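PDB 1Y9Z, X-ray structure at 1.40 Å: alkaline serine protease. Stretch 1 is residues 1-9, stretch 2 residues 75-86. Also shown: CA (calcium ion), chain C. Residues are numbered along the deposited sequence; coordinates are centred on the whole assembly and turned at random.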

# COMPACT_ATOMS: atom_id res chain seq x y z
N ALA A 1 -0.38 -16.71 13.25
CA ALA A 1 0.24 -15.41 13.65
C ALA A 1 -0.33 -14.28 12.80
O ALA A 1 -0.66 -14.47 11.64
CB ALA A 1 1.75 -15.48 13.49
N GLU A 2 -0.43 -13.10 13.40
CA GLU A 2 -0.95 -11.93 12.71
C GLU A 2 0.11 -10.83 12.70
O GLU A 2 0.72 -10.54 13.73
CB GLU A 2 -2.22 -11.45 13.41
CG GLU A 2 -2.85 -10.20 12.82
CD GLU A 2 -4.22 -9.95 13.41
OE1 GLU A 2 -5.23 -10.29 12.76
OE2 GLU A 2 -4.29 -9.41 14.54
N THR A 3 0.31 -10.23 11.54
CA THR A 3 1.31 -9.18 11.39
C THR A 3 0.68 -7.80 11.24
O THR A 3 -0.40 -7.65 10.65
CB THR A 3 2.21 -9.44 10.16
OG1 THR A 3 2.97 -10.64 10.37
CG2 THR A 3 3.17 -8.28 9.92
N THR A 4 1.34 -6.79 11.80
CA THR A 4 0.89 -5.42 11.69
C THR A 4 1.82 -4.74 10.69
O THR A 4 2.96 -4.42 11.01
CB THR A 4 0.98 -4.67 13.04
OG1 THR A 4 0.10 -5.30 13.99
CG2 THR A 4 0.58 -3.22 12.88
N PRO A 5 1.34 -4.52 9.45
CA PRO A 5 2.18 -3.87 8.43
C PRO A 5 2.68 -2.51 8.92
O PRO A 5 1.97 -1.82 9.65
CB PRO A 5 1.26 -3.78 7.22
CG PRO A 5 -0.11 -3.72 7.83
CD PRO A 5 -0.02 -4.75 8.93
N TRP A 6 3.89 -2.14 8.51
CA TRP A 6 4.48 -0.87 8.95
C TRP A 6 3.57 0.34 8.79
O TRP A 6 3.55 1.22 9.65
CB TRP A 6 5.81 -0.61 8.24
CG TRP A 6 5.71 -0.25 6.78
CD1 TRP A 6 5.73 -1.10 5.71
CD2 TRP A 6 5.58 1.08 6.24
NE1 TRP A 6 5.63 -0.39 4.54
CE2 TRP A 6 5.53 0.95 4.83
CE3 TRP A 6 5.50 2.36 6.80
CZ2 TRP A 6 5.41 2.06 3.98
CZ3 TRP A 6 5.38 3.46 5.96
CH2 TRP A 6 5.34 3.30 4.56
N GLY A 7 2.81 0.38 7.70
CA GLY A 7 1.93 1.51 7.47
C GLY A 7 0.92 1.72 8.58
O GLY A 7 0.61 2.86 8.95
N GLN A 8 0.40 0.62 9.13
CA GLN A 8 -0.57 0.70 10.21
C GLN A 8 0.01 1.37 11.45
O GLN A 8 -0.67 2.13 12.13
CB GLN A 8 -1.07 -0.70 10.58
CG GLN A 8 -1.85 -1.41 9.48
CD GLN A 8 -3.06 -0.64 9.02
OE1 GLN A 8 -3.76 -0.01 9.82
NE2 GLN A 8 -3.34 -0.69 7.71
N THR A 9 1.27 1.06 11.73
CA THR A 9 1.94 1.63 12.89
C THR A 9 2.33 3.09 12.68
O THR A 9 2.20 3.91 13.59
CB THR A 9 3.20 0.82 13.25
OG1 THR A 9 2.85 -0.55 13.48
CG2 THR A 9 3.85 1.38 14.51
N ALA A 75 -8.77 -4.92 7.59
CA ALA A 75 -8.46 -6.35 7.72
C ALA A 75 -8.73 -6.67 9.19
O ALA A 75 -8.32 -5.93 10.09
CB ALA A 75 -7.00 -6.61 7.37
N ILE A 76 -9.44 -7.77 9.43
CA ILE A 76 -9.84 -8.15 10.78
C ILE A 76 -8.76 -8.65 11.72
O ILE A 76 -7.88 -9.42 11.33
CB ILE A 76 -10.96 -9.21 10.70
CG1 ILE A 76 -12.14 -8.64 9.91
CG2 ILE A 76 -11.40 -9.63 12.09
CD1 ILE A 76 -13.22 -9.65 9.61
N ALA A 77 -8.83 -8.20 12.97
CA ALA A 77 -7.88 -8.61 14.00
C ALA A 77 -8.32 -10.01 14.45
O ALA A 77 -9.43 -10.18 14.96
CB ALA A 77 -7.93 -7.64 15.18
N ASN A 78 -7.46 -11.00 14.24
CA ASN A 78 -7.81 -12.38 14.58
C ASN A 78 -6.63 -13.34 14.64
O ASN A 78 -6.79 -14.53 14.39
CB ASN A 78 -8.81 -12.90 13.55
CG ASN A 78 -8.33 -12.71 12.13
OD1 ASN A 78 -7.14 -12.47 11.90
ND2 ASN A 78 -9.24 -12.82 11.16
N ASN A 79 -5.44 -12.85 14.96
CA ASN A 79 -4.27 -13.73 15.05
C ASN A 79 -3.85 -14.43 13.74
O ASN A 79 -3.09 -15.40 13.77
CB ASN A 79 -4.51 -14.79 16.14
CG ASN A 79 -3.25 -15.57 16.49
OD1 ASN A 79 -2.23 -15.00 16.85
ND2 ASN A 79 -3.33 -16.90 16.38
N GLU A 80 -4.35 -13.95 12.61
CA GLU A 80 -3.96 -14.50 11.30
C GLU A 80 -3.91 -13.35 10.31
O GLU A 80 -4.59 -12.34 10.48
CB GLU A 80 -4.94 -15.57 10.81
CG GLU A 80 -6.28 -15.07 10.30
CD GLU A 80 -7.14 -16.18 9.70
OE1 GLU A 80 -6.83 -16.66 8.59
OE2 GLU A 80 -8.13 -16.58 10.35
N GLY A 81 -3.08 -13.49 9.27
CA GLY A 81 -2.99 -12.44 8.27
C GLY A 81 -2.47 -11.11 8.79
O GLY A 81 -1.39 -11.04 9.39
N VAL A 82 -3.24 -10.05 8.56
CA VAL A 82 -2.85 -8.71 9.00
C VAL A 82 -3.99 -8.01 9.73
O VAL A 82 -4.97 -8.65 10.13
CB VAL A 82 -2.42 -7.85 7.77
CG1 VAL A 82 -1.22 -8.49 7.08
CG2 VAL A 82 -3.58 -7.72 6.80
N VAL A 83 -3.85 -6.70 9.91
CA VAL A 83 -4.86 -5.88 10.56
C VAL A 83 -4.93 -4.55 9.81
O VAL A 83 -3.91 -4.03 9.35
CB VAL A 83 -4.52 -5.59 12.05
CG1 VAL A 83 -4.62 -6.86 12.86
CG2 VAL A 83 -3.12 -5.00 12.17
N GLY A 84 -6.15 -4.03 9.67
CA GLY A 84 -6.34 -2.76 9.00
C GLY A 84 -6.47 -1.63 10.01
O GLY A 84 -6.34 -1.85 11.22
N VAL A 85 -6.72 -0.42 9.53
CA VAL A 85 -6.84 0.74 10.41
C VAL A 85 -7.92 0.53 11.48
O VAL A 85 -7.72 0.88 12.64
CB VAL A 85 -7.16 2.02 9.61
CG1 VAL A 85 -7.32 3.20 10.56
CG2 VAL A 85 -6.04 2.30 8.62
N MET A 86 -9.05 -0.05 11.07
CA MET A 86 -10.17 -0.34 11.97
C MET A 86 -10.40 -1.84 11.82
O MET A 86 -11.21 -2.28 11.01
CB MET A 86 -11.41 0.45 11.54
CG MET A 86 -11.18 1.96 11.54
SD MET A 86 -12.56 2.92 10.91
CE MET A 86 -12.34 2.68 9.14
CA CA C . -6.11 -10.69 10.63
O HOH W 1 -1.60 -15.99 8.74
O HOH W 2 -0.73 -12.81 16.23

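This is a calcium-centred contact in which the extended N-terminus of the chain lies along an irregular loop and lends it one carboxylate, with a few backbone bonds and a small apolar patch completing the fit.

The metal sets the plan. Stretch 2 has no regular helix or strand, yet it curls so that four of its oxygens face one point: Ile-76 O at 2.3 Å from the calcium ion CA, Asn-78 OD1 at 2.4 Å, Glu-80 O at 2.2 Å and Val-82 O at 2.4 Å. The ligands fall on alternate residues from 76 to 82, three of them carbonyls that belong to the main chain. Stretch 1 contributes Glu-2, whose OE1 lies 2.3 Å from CA, and two further ligands come from elsewhere in the structure. Hard oxygen donors suit calcium, and the cation explains how so many of them can crowd together: Glu-2 OE1 sits 3.0 Å from Asn-78 OD1 and 3.1 Å from Glu-80 O, spacings set by shared coordination and not by hydrogen bonds.

The CA-to-CB bond of Glu-2 points sideways to the loop, and an extended side chain, chi1 and chi2 both t, carries OE1 to the metal. The same oxygen that binds calcium also accepts a nearly straight hydrogen bond from Asn-78 N, 2.8 Å from Glu-2 OE1, so the loop's backbone helps fix the carboxylate. Asn-78 OD1 likewise does two jobs, binding the metal and accepting a hydrogen bond from Glu-80 N at 3.2 Å, which braces the turn. Glu-2 OE2, meanwhile, rests 3.1 Å from Val-83 CG1.

Around the calcium site the backbones run close, with the CA atoms of Glu-2 and Glu-80 4.2 Å apart. The firmest main-chain link is Thr-3 N to Gly-81 O, a 2.9 Å hydrogen bond that is almost linear. Ala-1 N, at the chain start, donates to Asn-79 O at 3.1 Å. Between these, Glu-80 CA makes a CA-H...O contact with Ala-1 O at 3.3 Å; past the Thr-3 bond, Val-82 CA approaches Thr-3 O at 3.1 Å, and that carbonyl is buried without a conventional partner. Water also bridges the edge: water 2 accepts from Glu-2 N at 2.9 Å and donates to Asn-79 OD1 at 2.7 Å. Gly-81 adopts a positive phi of 63°, a conformation that favours glycine.

Farther along, Pro-5, the N-cap residue of the helix that begins at Trp-6, makes the apolar contacts, its CD 4.1 Å from Val-82 CB and 4.5 Å from Val-83 CG2. In the first turn of the helix, the CA-to-CB bond of Gln-8 points toward the loop, and its CG lies 3.3 Å from Val-83 O. Gln-8 OE1 comes within 3.0 Å of Val-85 N, but the angle is too poor for a hydrogen bond, so the residue meets the loop here by packing.

The rule is economical: a single acidic side chain joins the two stretches through the ion, and two backbone hydrogen bonds, from Ala-1 N and Thr-3 N, hold the terminus beside it.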